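Local coordinates for type II secretion pathway related protein (Escherichia coli, PDB 3SOL), which probably acts as the pilotin of a type II secretion system, a small helical lipoprotein that escorts secretin subunits to the outer membrane for assembly, at residues A[16-26]-A[74-85]; A[32-40]-A[51-59]. All coordinates share one frame; numbering follows the deposited sequence.

Contact 1: residues A[16-26]-A[74-85]; sequences ATRYLKMRCNR and EYIKCREFNRRL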
loop_
_atom_site.group_PDB
_atom_site.type_symbol
_atom_site.label_atom_id
_atom_site.label_comp_id
_atom_site.label_asym_id
_atom_site.label_seq_id
_atom_site.Cartn_x
_atom_site.Cartn_y
_atom_site.Cartn_z
ATOM N N ALA A 16 0.485 -1.651 -3.166
ATOM C CA ALA A 16 0.395 -0.732 -4.302
ATOM C C ALA A 16 1.352 0.454 -4.124
ATOM O O ALA A 16 1.974 0.923 -5.081
ATOM C CB ALA A 16 -1.067 -0.242 -4.465
ATOM N N THR A 17 1.486 0.920 -2.883
ATOM C CA THR A 17 2.375 2.025 -2.569
ATOM C C THR A 17 3.828 1.578 -2.748
ATOM O O THR A 17 4.660 2.312 -3.298
ATOM C CB THR A 17 2.098 2.551 -1.126
ATOM O OG1 THR A 17 0.707 2.948 -1.039
ATOM C CG2 THR A 17 2.955 3.726 -0.832
ATOM N N ARG A 18 4.137 0.353 -2.317
ATOM C CA ARG A 18 5.459 -0.246 -2.598
ATOM C C ARG A 18 5.728 -0.367 -4.108
ATOM O O ARG A 18 6.830 -0.084 -4.603
ATOM C CB ARG A 18 5.577 -1.592 -1.933
ATOM C CG ARG A 18 6.839 -2.337 -2.241
ATOM C CD ARG A 18 6.767 -3.692 -1.527
ATOM N NE ARG A 18 7.951 -4.499 -1.755
ATOM C CZ ARG A 18 8.115 -5.746 -1.312
ATOM N NH1 ARG A 18 7.155 -6.363 -0.618
ATOM N NH2 ARG A 18 9.259 -6.378 -1.555
ATOM N N TYR A 19 4.716 -0.777 -4.843
ATOM C CA TYR A 19 4.833 -0.863 -6.298
ATOM C C TYR A 19 5.151 0.507 -6.908
ATOM O O TYR A 19 6.019 0.610 -7.754
ATOM C CB TYR A 19 3.568 -1.467 -6.910
ATOM C CG TYR A 19 3.841 -2.308 -8.144
ATOM C CD1 TYR A 19 3.929 -3.680 -8.047
ATOM C CD2 TYR A 19 4.019 -1.730 -9.396
ATOM C CE1 TYR A 19 4.177 -4.473 -9.151
ATOM C CE2 TYR A 19 4.289 -2.529 -10.531
ATOM C CZ TYR A 19 4.357 -3.896 -10.382
ATOM O OH TYR A 19 4.597 -4.743 -11.434
ATOM N N LEU A 20 4.475 1.559 -6.446
ATOM C CA LEU A 20 4.743 2.909 -6.939
ATOM C C LEU A 20 6.173 3.343 -6.677
ATOM O O LEU A 20 6.830 3.930 -7.554
ATOM C CB LEU A 20 3.766 3.915 -6.313
ATOM C CG LEU A 20 2.355 3.899 -6.876
ATOM C CD1 LEU A 20 1.523 4.978 -6.177
ATOM C CD2 LEU A 20 2.381 4.111 -8.423
ATOM N N LYS A 21 6.662 3.055 -5.475
ATOM C CA LYS A 21 8.005 3.436 -5.090
ATOM C C LYS A 21 9.080 2.670 -5.857
ATOM O O LYS A 21 10.067 3.240 -6.279
ATOM C CB LYS A 21 8.198 3.216 -3.591
ATOM C CG LYS A 21 7.504 4.242 -2.746
ATOM C CD LYS A 21 7.415 3.796 -1.277
ATOM C CE LYS A 21 8.743 3.620 -0.624
ATOM N NZ LYS A 21 8.551 3.131 0.777
ATOM N N MET A 22 8.875 1.372 -6.020
ATOM C CA MET A 22 9.880 0.493 -6.597
ATOM C C MET A 22 9.873 0.559 -8.137
ATOM O O MET A 22 10.930 0.537 -8.761
ATOM C CB MET A 22 9.640 -0.960 -6.134
ATOM C CG MET A 22 9.931 -1.204 -4.655
ATOM S SD MET A 22 11.698 -1.439 -4.274
ATOM C CE MET A 22 12.177 -2.477 -5.580
ATOM N N ARG A 23 8.693 0.626 -8.737
ATOM C CA ARG A 23 8.566 0.405 -10.184
ATOM C C ARG A 23 8.002 1.585 -10.959
ATOM O O ARG A 23 7.967 1.542 -12.197
ATOM C CB ARG A 23 7.715 -0.838 -10.401
ATOM C CG ARG A 23 8.515 -2.044 -9.929
ATOM C CD ARG A 23 7.765 -3.239 -9.854
ATOM N NE ARG A 23 8.653 -4.341 -9.450
ATOM C CZ ARG A 23 9.165 -5.254 -10.260
ATOM N NH1 ARG A 23 9.892 -6.224 -9.739
ATOM N NH2 ARG A 23 8.962 -5.211 -11.564
ATOM N N CYS A 24 7.569 2.619 -10.234
ATOM C CA CYS A 24 6.924 3.799 -10.824
ATOM C C CYS A 24 7.542 5.109 -10.335
ATOM O O CYS A 24 6.892 6.152 -10.358
ATOM C CB CYS A 24 5.423 3.789 -10.547
ATOM S SG CYS A 24 4.615 2.221 -10.927
ATOM N N ASN A 25 8.788 5.048 -9.872
ATOM C CA ASN A 25 9.577 6.230 -9.624
ATOM C C ASN A 25 9.016 7.230 -8.615
ATOM O O ASN A 25 9.390 8.390 -8.645
ATOM C CB ASN A 25 9.902 6.909 -10.955
ATOM C CG ASN A 25 10.866 6.104 -11.784
ATOM O OD1 ASN A 25 11.902 5.672 -11.276
ATOM N ND2 ASN A 25 10.529 5.870 -13.043
ATOM N N ARG A 26 8.192 6.766 -7.667
ATOM C CA ARG A 26 7.574 7.682 -6.692
ATOM C C ARG A 26 8.506 7.895 -5.507
ATOM O O ARG A 26 8.288 7.399 -4.401
ATOM C CB ARG A 26 6.190 7.217 -6.254
ATOM C CG ARG A 26 5.164 7.307 -7.348
ATOM C CD ARG A 26 4.824 8.755 -7.765
ATOM N NE ARG A 26 4.402 9.622 -6.671
ATOM C CZ ARG A 26 3.143 9.926 -6.339
ATOM N NH1 ARG A 26 2.106 9.412 -6.992
ATOM N NH2 ARG A 26 2.929 10.802 -5.363
ATOM N N GLU A 74 3.410 -2.704 -17.447
ATOM C CA GLU A 74 3.865 -2.058 -16.226
ATOM C C GLU A 74 3.441 -0.579 -16.172
ATOM O O GLU A 74 3.060 -0.088 -15.115
ATOM C CB GLU A 74 5.382 -2.173 -16.100
ATOM C CG GLU A 74 5.900 -3.583 -15.940
ATOM C CD GLU A 74 5.358 -4.240 -14.687
ATOM O OE1 GLU A 74 5.494 -3.614 -13.627
ATOM O OE2 GLU A 74 4.787 -5.349 -14.797
ATOM N N TYR A 75 3.494 0.133 -17.298
ATOM C CA TYR A 75 3.167 1.558 -17.272
ATOM C C TYR A 75 1.686 1.756 -16.903
ATOM O O TYR A 75 1.345 2.756 -16.264
ATOM C CB TYR A 75 3.534 2.280 -18.580
ATOM C CG TYR A 75 2.491 2.207 -19.669
ATOM C CD1 TYR A 75 1.536 3.231 -19.821
ATOM C CD2 TYR A 75 2.452 1.146 -20.549
ATOM C CE1 TYR A 75 0.552 3.175 -20.810
ATOM C CE2 TYR A 75 1.455 1.079 -21.561
ATOM C CZ TYR A 75 0.509 2.105 -21.667
ATOM O OH TYR A 75 -0.438 2.044 -22.654
ATOM N N ILE A 76 0.817 0.813 -17.281
ATOM C CA ILE A 76 -0.609 0.917 -16.933
ATOM C C ILE A 76 -0.816 0.667 -15.450
ATOM O O ILE A 76 -1.626 1.350 -14.796
ATOM C CB ILE A 76 -1.467 -0.040 -17.806
ATOM C CG1 ILE A 76 -1.496 0.520 -19.221
ATOM C CG2 ILE A 76 -2.931 -0.176 -17.273
ATOM C CD1 ILE A 76 -2.114 -0.391 -20.279
ATOM N N LYS A 77 -0.056 -0.284 -14.895
ATOM C CA LYS A 77 -0.062 -0.506 -13.434
ATOM C C LYS A 77 0.260 0.793 -12.715
ATOM O O LYS A 77 -0.449 1.181 -11.768
ATOM C CB LYS A 77 0.957 -1.565 -13.014
ATOM C CG LYS A 77 0.673 -2.962 -13.542
ATOM C CD LYS A 77 1.718 -3.955 -13.064
ATOM C CE LYS A 77 1.508 -5.327 -13.657
ATOM N NZ LYS A 77 2.656 -6.257 -13.359
ATOM N N CYS A 78 1.337 1.446 -13.156
ATOM C CA CYS A 78 1.751 2.732 -12.576
ATOM C C CYS A 78 0.636 3.773 -12.668
ATOM O O CYS A 78 0.325 4.457 -11.683
ATOM C CB CYS A 78 3.003 3.252 -13.254
ATOM S SG CYS A 78 4.480 2.237 -12.981
ATOM N N ARG A 79 0.013 3.871 -13.841
ATOM C CA ARG A 79 -1.039 4.882 -14.032
ATOM C C ARG A 79 -2.274 4.598 -13.173
ATOM O O ARG A 79 -2.871 5.517 -12.625
ATOM C CB ARG A 79 -1.403 5.005 -15.517
ATOM C CG ARG A 79 -0.281 5.659 -16.285
ATOM C CD ARG A 79 -0.534 5.843 -17.747
ATOM N NE ARG A 79 0.583 6.641 -18.258
ATOM C CZ ARG A 79 0.628 7.967 -18.332
ATOM N NH1 ARG A 79 -0.419 8.728 -18.022
ATOM N NH2 ARG A 79 1.750 8.534 -18.756
ATOM N N GLU A 80 -2.656 3.324 -13.063
ATOM C CA GLU A 80 -3.792 2.937 -12.229
ATOM C C GLU A 80 -3.528 3.231 -10.754
ATOM O O GLU A 80 -4.383 3.818 -10.068
ATOM C CB GLU A 80 -4.136 1.449 -12.443
ATOM C CG GLU A 80 -4.712 1.150 -13.823
ATOM C CD GLU A 80 -6.168 1.579 -13.989
ATOM O OE1 GLU A 80 -6.745 2.255 -13.102
ATOM O OE2 GLU A 80 -6.751 1.248 -15.039
ATOM N N PHE A 81 -2.346 2.853 -10.258
ATOM C CA PHE A 81 -2.023 3.085 -8.852
ATOM C C PHE A 81 -1.831 4.556 -8.511
ATOM O O PHE A 81 -2.285 4.987 -7.459
ATOM C CB PHE A 81 -0.786 2.305 -8.421
ATOM C CG PHE A 81 -0.952 0.811 -8.442
ATOM C CD1 PHE A 81 -2.177 0.216 -8.246
ATOM C CD2 PHE A 81 0.157 0.003 -8.626
ATOM C CE1 PHE A 81 -2.296 -1.175 -8.241
ATOM C CE2 PHE A 81 0.056 -1.383 -8.628
ATOM C CZ PHE A 81 -1.166 -1.970 -8.439
ATOM N N ASN A 82 -1.197 5.327 -9.397
ATOM C CA ASN A 82 -1.024 6.773 -9.164
ATOM C C ASN A 82 -2.356 7.496 -9.028
ATOM O O ASN A 82 -2.494 8.386 -8.182
ATOM C CB ASN A 82 -0.160 7.455 -10.255
ATOM C CG ASN A 82 1.330 7.305 -10.028
ATOM O OD1 ASN A 82 1.797 7.296 -8.886
ATOM N ND2 ASN A 82 2.106 7.248 -11.117
ATOM N N ARG A 83 -3.337 7.107 -9.850
ATOM C CA ARG A 83 -4.681 7.664 -9.754
ATOM C C ARG A 83 -5.406 7.228 -8.482
ATOM O O ARG A 83 -5.990 8.053 -7.755
ATOM C CB ARG A 83 -5.492 7.266 -10.996
ATOM C CG ARG A 83 -6.889 7.827 -11.015
ATOM C CD ARG A 83 -7.666 7.339 -12.227
ATOM N NE ARG A 83 -9.034 7.866 -12.228
ATOM C CZ ARG A 83 -9.538 8.714 -13.129
ATOM N NH1 ARG A 83 -8.804 9.156 -14.150
ATOM N NH2 ARG A 83 -10.801 9.109 -13.019
ATOM N N ARG A 84 -5.386 5.929 -8.212
ATOM C CA ARG A 84 -6.197 5.356 -7.139
ATOM C C ARG A 84 -5.688 5.667 -5.728
ATOM O O ARG A 84 -6.496 5.781 -4.805
ATOM C CB ARG A 84 -6.295 3.846 -7.325
ATOM C CG ARG A 84 -7.039 3.472 -8.599
ATOM C CD ARG A 84 -8.361 2.786 -8.330
ATOM N NE ARG A 84 -9.103 2.505 -9.569
ATOM C CZ ARG A 84 -8.691 1.671 -10.533
ATOM N NH1 ARG A 84 -7.538 1.007 -10.427
ATOM N NH2 ARG A 84 -9.442 1.495 -11.624
ATOM N N LEU A 85 -4.375 5.834 -5.565
ATOM C CA LEU A 85 -3.786 6.028 -4.232
ATOM C C LEU A 85 -3.779 7.497 -3.752
ATOM O O LEU A 85 -3.245 7.805 -2.682
ATOM C CB LEU A 85 -2.377 5.437 -4.184
ATOM C CG LEU A 85 -2.303 3.908 -4.185
ATOM C CD1 LEU A 85 -0.865 3.429 -4.326
ATOM C CD2 LEU A 85 -2.876 3.376 -2.897
HETATM O O HOH W 1 8.091 -2.946 -13.326
HETATM O O HOH W 2 4.402 6.536 -11.925
HETATM O O HOH W 3 -0.747 9.876 -6.713
#
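Tyr19 reaches across to helix 74-84, meeting Phe81 near its base and Lys77 and Glu74 toward its tip. Tyr19 CB lies 3.9 Å from Phe81 CE2, and CG touches the same ring carbon. The two rings form an offset edge-to-face pair, with the Phe81 edge toward the Tyr19 face and the planes at 71°. Farther out, CE2 and CZ run past Lys77 CD. At the tip, Tyr19 OH donates to the syn lone pair of Glu74 OE1 at 2.6 Å and accepts from Lys77 NZ at 3.1 Å. Lys77 NZ also forms a salt bridge with Glu74 OE2, so the phenol, amine and carboxylate hold one another. The carbonyls of Leu67 and Asp70 take further bonds from that amine. Water 1 links Glu74 OE1 to Arg23 NH2.

This is the first helix of the all-helical pilotin fold, PulS_OutS family, packed against helix 74-84 and tied to it covalently. The disulfide Cys24-Cys78 closes just past the end of helix 5-23, with a chi3 of -82°.

One turn earlier, Ala16 CB sits over the centre of the Phe81 ring. Leu20 CD1 presses tightly on Leu85 CD1 at 3.4 Å. Arg26 is bent at chi2 and chi3, which brings NH1 to Asn82 OD1 at 2.9 Å, above the amide carbonyl plane. Asp28 holds its NH2 in a salt bridge.

Contact 2: residues A[32-40]-A[51-59]; sequences EQSILNVAN and LTQEDIRKH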
loop_
_atom_site.group_PDB
_atom_site.type_symbol
_atom_site.label_atom_id
_atom_site.label_comp_id
_atom_site.label_asym_id
_atom_site.label_seq_id
_atom_site.Cartn_x
_atom_site.Cartn_y
_atom_site.Cartn_z
ATOM N N GLU A 32 8.878 2.432 4.022
ATOM C CA GLU A 32 7.968 1.340 4.397
ATOM C C GLU A 32 7.517 1.452 5.848
ATOM O O GLU A 32 6.340 1.229 6.152
ATOM C CB GLU A 32 8.621 -0.035 4.171
ATOM C CG GLU A 32 7.676 -1.208 4.514
ATOM C CD GLU A 32 8.380 -2.559 4.656
ATOM O OE1 GLU A 32 7.954 -3.525 3.981
ATOM O OE2 GLU A 32 9.338 -2.659 5.455
ATOM N N GLN A 33 8.443 1.778 6.750
ATOM C CA GLN A 33 8.100 1.947 8.154
ATOM C C GLN A 33 7.069 3.053 8.327
ATOM O O GLN A 33 6.104 2.898 9.074
ATOM C CB GLN A 33 9.332 2.285 8.995
ATOM C CG GLN A 33 9.047 2.341 10.488
ATOM C CD GLN A 33 10.231 2.836 11.320
ATOM O OE1 GLN A 33 11.258 3.265 10.778
ATOM N NE2 GLN A 33 10.084 2.788 12.643
ATOM N N SER A 34 7.290 4.180 7.658
ATOM C CA SER A 34 6.337 5.287 7.728
ATOM C C SER A 34 4.967 4.890 7.180
ATOM O O SER A 34 3.938 5.192 7.785
ATOM C CB SER A 34 6.870 6.503 6.981
ATOM O OG SER A 34 7.964 7.047 7.700
ATOM N N ILE A 35 4.970 4.192 6.053
ATOM C CA ILE A 35 3.727 3.740 5.406
ATOM C C ILE A 35 2.957 2.803 6.332
ATOM O O ILE A 35 1.741 2.942 6.522
ATOM C CB ILE A 35 4.028 3.027 4.051
ATOM C CG1 ILE A 35 4.611 4.037 3.047
ATOM C CG2 ILE A 35 2.768 2.352 3.490
ATOM C CD1 ILE A 35 5.318 3.398 1.835
ATOM N N LEU A 36 3.671 1.871 6.942
ATOM C CA LEU A 36 3.042 0.938 7.891
ATOM C C LEU A 36 2.493 1.649 9.131
ATOM O O LEU A 36 1.400 1.306 9.609
ATOM C CB LEU A 36 4.018 -0.188 8.257
ATOM C CG LEU A 36 4.244 -1.206 7.137
ATOM C CD1 LEU A 36 5.410 -2.126 7.455
ATOM C CD2 LEU A 36 2.965 -2.025 6.915
ATOM N N ASN A 37 3.231 2.640 9.642
ATOM C CA ASN A 37 2.776 3.452 10.784
ATOM C C ASN A 37 1.472 4.159 10.460
ATOM O O ASN A 37 0.572 4.224 11.291
ATOM C CB ASN A 37 3.797 4.534 11.170
ATOM C CG ASN A 37 5.064 3.971 11.810
ATOM O OD1 ASN A 37 5.116 2.808 12.213
ATOM N ND2 ASN A 37 6.107 4.809 11.893
ATOM N N VAL A 38 1.402 4.714 9.256
ATOM C CA VAL A 38 0.227 5.435 8.796
ATOM C C VAL A 38 -0.949 4.477 8.576
ATOM O O VAL A 38 -2.084 4.794 8.936
ATOM C CB VAL A 38 0.538 6.235 7.520
ATOM C CG1 VAL A 38 -0.739 6.820 6.917
ATOM C CG2 VAL A 38 1.547 7.340 7.827
ATOM N N ALA A 39 -0.677 3.301 8.020
ATOM C CA ALA A 39 -1.697 2.252 7.898
ATOM C C ALA A 39 -2.224 1.812 9.266
ATOM O O ALA A 39 -3.419 1.568 9.421
ATOM C CB ALA A 39 -1.145 1.052 7.129
ATOM N N ASN A 40 -1.330 1.711 10.251
ATOM C CA ASN A 40 -1.702 1.361 11.626
ATOM C C ASN A 40 -2.534 2.471 12.266
ATOM O O ASN A 40 -3.540 2.199 12.932
ATOM C CB ASN A 40 -0.449 1.076 12.470
ATOM C CG ASN A 40 -0.773 0.511 13.861
ATOM O OD1 ASN A 40 -1.692 -0.289 14.032
ATOM N ND2 ASN A 40 -0.000 0.926 14.854
ATOM N N LEU A 51 -5.744 -5.530 13.495
ATOM C CA LEU A 51 -4.687 -5.368 12.496
ATOM C C LEU A 51 -3.374 -4.900 13.106
ATOM O O LEU A 51 -3.331 -3.867 13.772
ATOM C CB LEU A 51 -5.100 -4.352 11.425
ATOM C CG LEU A 51 -6.165 -4.756 10.411
ATOM C CD1 LEU A 51 -6.271 -3.661 9.357
ATOM C CD2 LEU A 51 -5.815 -6.085 9.765
ATOM N N THR A 52 -2.309 -5.658 12.861
ATOM C CA THR A 52 -0.965 -5.276 13.272
ATOM C C THR A 52 -0.165 -4.862 12.041
ATOM O O THR A 52 -0.528 -5.218 10.914
ATOM C CB THR A 52 -0.251 -6.443 13.973
ATOM O OG1 THR A 52 -0.160 -7.558 13.080
ATOM C CG2 THR A 52 -1.012 -6.871 15.214
ATOM N N GLN A 53 0.916 -4.110 12.250
ATOM C CA GLN A 53 1.812 -3.776 11.145
ATOM C C GLN A 53 2.490 -5.021 10.563
ATOM O O GLN A 53 2.716 -5.072 9.369
ATOM C CB GLN A 53 2.862 -2.729 11.553
ATOM C CG GLN A 53 2.261 -1.362 11.866
ATOM C CD GLN A 53 3.295 -0.365 12.338
ATOM O OE1 GLN A 53 4.297 -0.151 11.669
ATOM N NE2 GLN A 53 3.062 0.244 13.497
ATOM N N GLU A 54 2.814 -6.021 11.381
ATOM C CA GLU A 54 3.383 -7.258 10.819
ATOM C C GLU A 54 2.384 -8.020 9.934
ATOM O O GLU A 54 2.777 -8.544 8.902
ATOM C CB GLU A 54 3.943 -8.179 11.902
ATOM C CG GLU A 54 2.915 -8.809 12.779
ATOM C CD GLU A 54 3.532 -9.469 14.004
ATOM O OE1 GLU A 54 4.432 -10.324 13.819
ATOM O OE2 GLU A 54 3.119 -9.123 15.144
ATOM N N ASP A 55 1.114 -8.085 10.344
ATOM C CA ASP A 55 0.058 -8.711 9.525
ATOM C C ASP A 55 -0.050 -7.994 8.180
ATOM O O ASP A 55 -0.047 -8.632 7.115
ATOM C CB ASP A 55 -1.316 -8.664 10.229
ATOM C CG ASP A 55 -1.471 -9.714 11.334
ATOM O OD1 ASP A 55 -0.485 -10.418 11.662
ATOM O OD2 ASP A 55 -2.594 -9.824 11.887
ATOM N N ILE A 56 -0.142 -6.666 8.237
ATOM C CA ILE A 56 -0.261 -5.835 7.018
ATOM C C ILE A 56 0.962 -6.017 6.124
ATOM O O ILE A 56 0.828 -6.159 4.900
ATOM C CB ILE A 56 -0.450 -4.319 7.358
ATOM C CG1 ILE A 56 -1.792 -4.082 8.073
ATOM C CG2 ILE A 56 -0.353 -3.452 6.087
ATOM C CD1 ILE A 56 -1.844 -2.806 8.917
ATOM N N ARG A 57 2.149 -6.011 6.737
ATOM C CA ARG A 57 3.411 -6.159 6.005
ATOM C C ARG A 57 3.504 -7.526 5.311
ATOM O O ARG A 57 3.828 -7.590 4.121
ATOM C CB ARG A 57 4.615 -5.949 6.938
ATOM C CG ARG A 57 5.974 -5.888 6.222
ATOM C CD ARG A 57 7.142 -6.206 7.165
ATOM N NE ARG A 57 7.107 -7.605 7.613
ATOM C CZ ARG A 57 7.109 -8.027 8.882
ATOM N NH1 ARG A 57 7.171 -7.177 9.909
ATOM N NH2 ARG A 57 7.066 -9.334 9.131
ATOM N N LYS A 58 3.198 -8.609 6.031
ATOM C CA LYS A 58 3.331 -9.967 5.476
ATOM C C LYS A 58 2.390 -10.200 4.292
ATOM O O LYS A 58 2.807 -10.699 3.230
ATOM C CB LYS A 58 3.099 -11.022 6.562
ATOM C CG LYS A 58 4.266 -11.140 7.540
ATOM C CD LYS A 58 3.952 -12.059 8.715
ATOM C CE LYS A 58 4.977 -11.883 9.840
ATOM N NZ LYS A 58 4.800 -12.849 10.979
ATOM N N HIS A 59 1.130 -9.805 4.455
ATOM C CA HIS A 59 0.151 -9.939 3.378
ATOM C C HIS A 59 0.517 -9.041 2.192
ATOM O O HIS A 59 0.356 -9.436 1.044
ATOM C CB HIS A 59 -1.266 -9.603 3.859
ATOM C CG HIS A 59 -2.351 -10.142 2.970
ATOM N ND1 HIS A 59 -2.482 -11.488 2.689
ATOM C CD2 HIS A 59 -3.367 -9.526 2.319
ATOM C CE1 HIS A 59 -3.519 -11.674 1.890
ATOM N NE2 HIS A 59 -4.076 -10.502 1.652
#
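Two successive helices of the pilotin bundle, 32-45 and 53-69, meet here at the start of the second one. The axes of segments 32-40 and 53-59 approach to 9.9 Å, with 120° between their directions. Thr52 is the N-cap of helix 53-69: its OG1 accepts from Asp55 N at 3.1 Å. Just after the cap, Gln53 lies against helix 32-45, and its CA is 5.9 Å from that of Leu36.

Leu36 is the buried centre of the contact. Its CG stands anti to the carbonyl carbon (chi1 -73°), and the two methyls then part. Leu36 CD2 meets Ile56 CG2 at 3.7 Å, the two side chains lying alongside and pointing opposite ways. Leu36 CD1 rests on the aliphatic start of Arg57, 3.9 Å from Arg57 CB. Ala39 CB adds a looser touch on Ile56 CD1.

Gln53 covers the outer side of this apolar patch. Its chain is extended beyond CG, which carries the amide across helix 32-45, between the side chains of Asn37 and Asn40. Gln53 CG packs on Asn40 CB at 3.7 Å, and the two side chains lie roughly perpendicular. At the other end, Glu32 OE1 lies near Arg57 CG, but Arg57 NE stays 5.5 Å from Glu32 OE1, too far for a salt bridge.

Helix 5-23 borders both segments, with Met10 on Ala39 and Leu7 on Leu51. Helix 86-93 takes another side of helix 32-45, where Phe88 and Leu92 meet Ile35 and Val38.

Contacts 1 and 2 lie on opposite sides of the chain's centre, with their own centres about 18 Å apart. In sequence, contact 2 falls wholly between the two segments of contact 1. Helix 32-45 is the next helix after 5-23, and 74-84 the next after 53-69. The two contacts touch through the first of these pairs: Thr17 CG2 packs on Ile35 CD1 at 3.6 Å, and Lys21 NZ lies 3.4 Å from that same Ile35 CD1. Helix 86-93 bridges them as well, since Phe88 and Leu92 meet both Thr17 and Ile35. Only contact 1 has a covalent link across it.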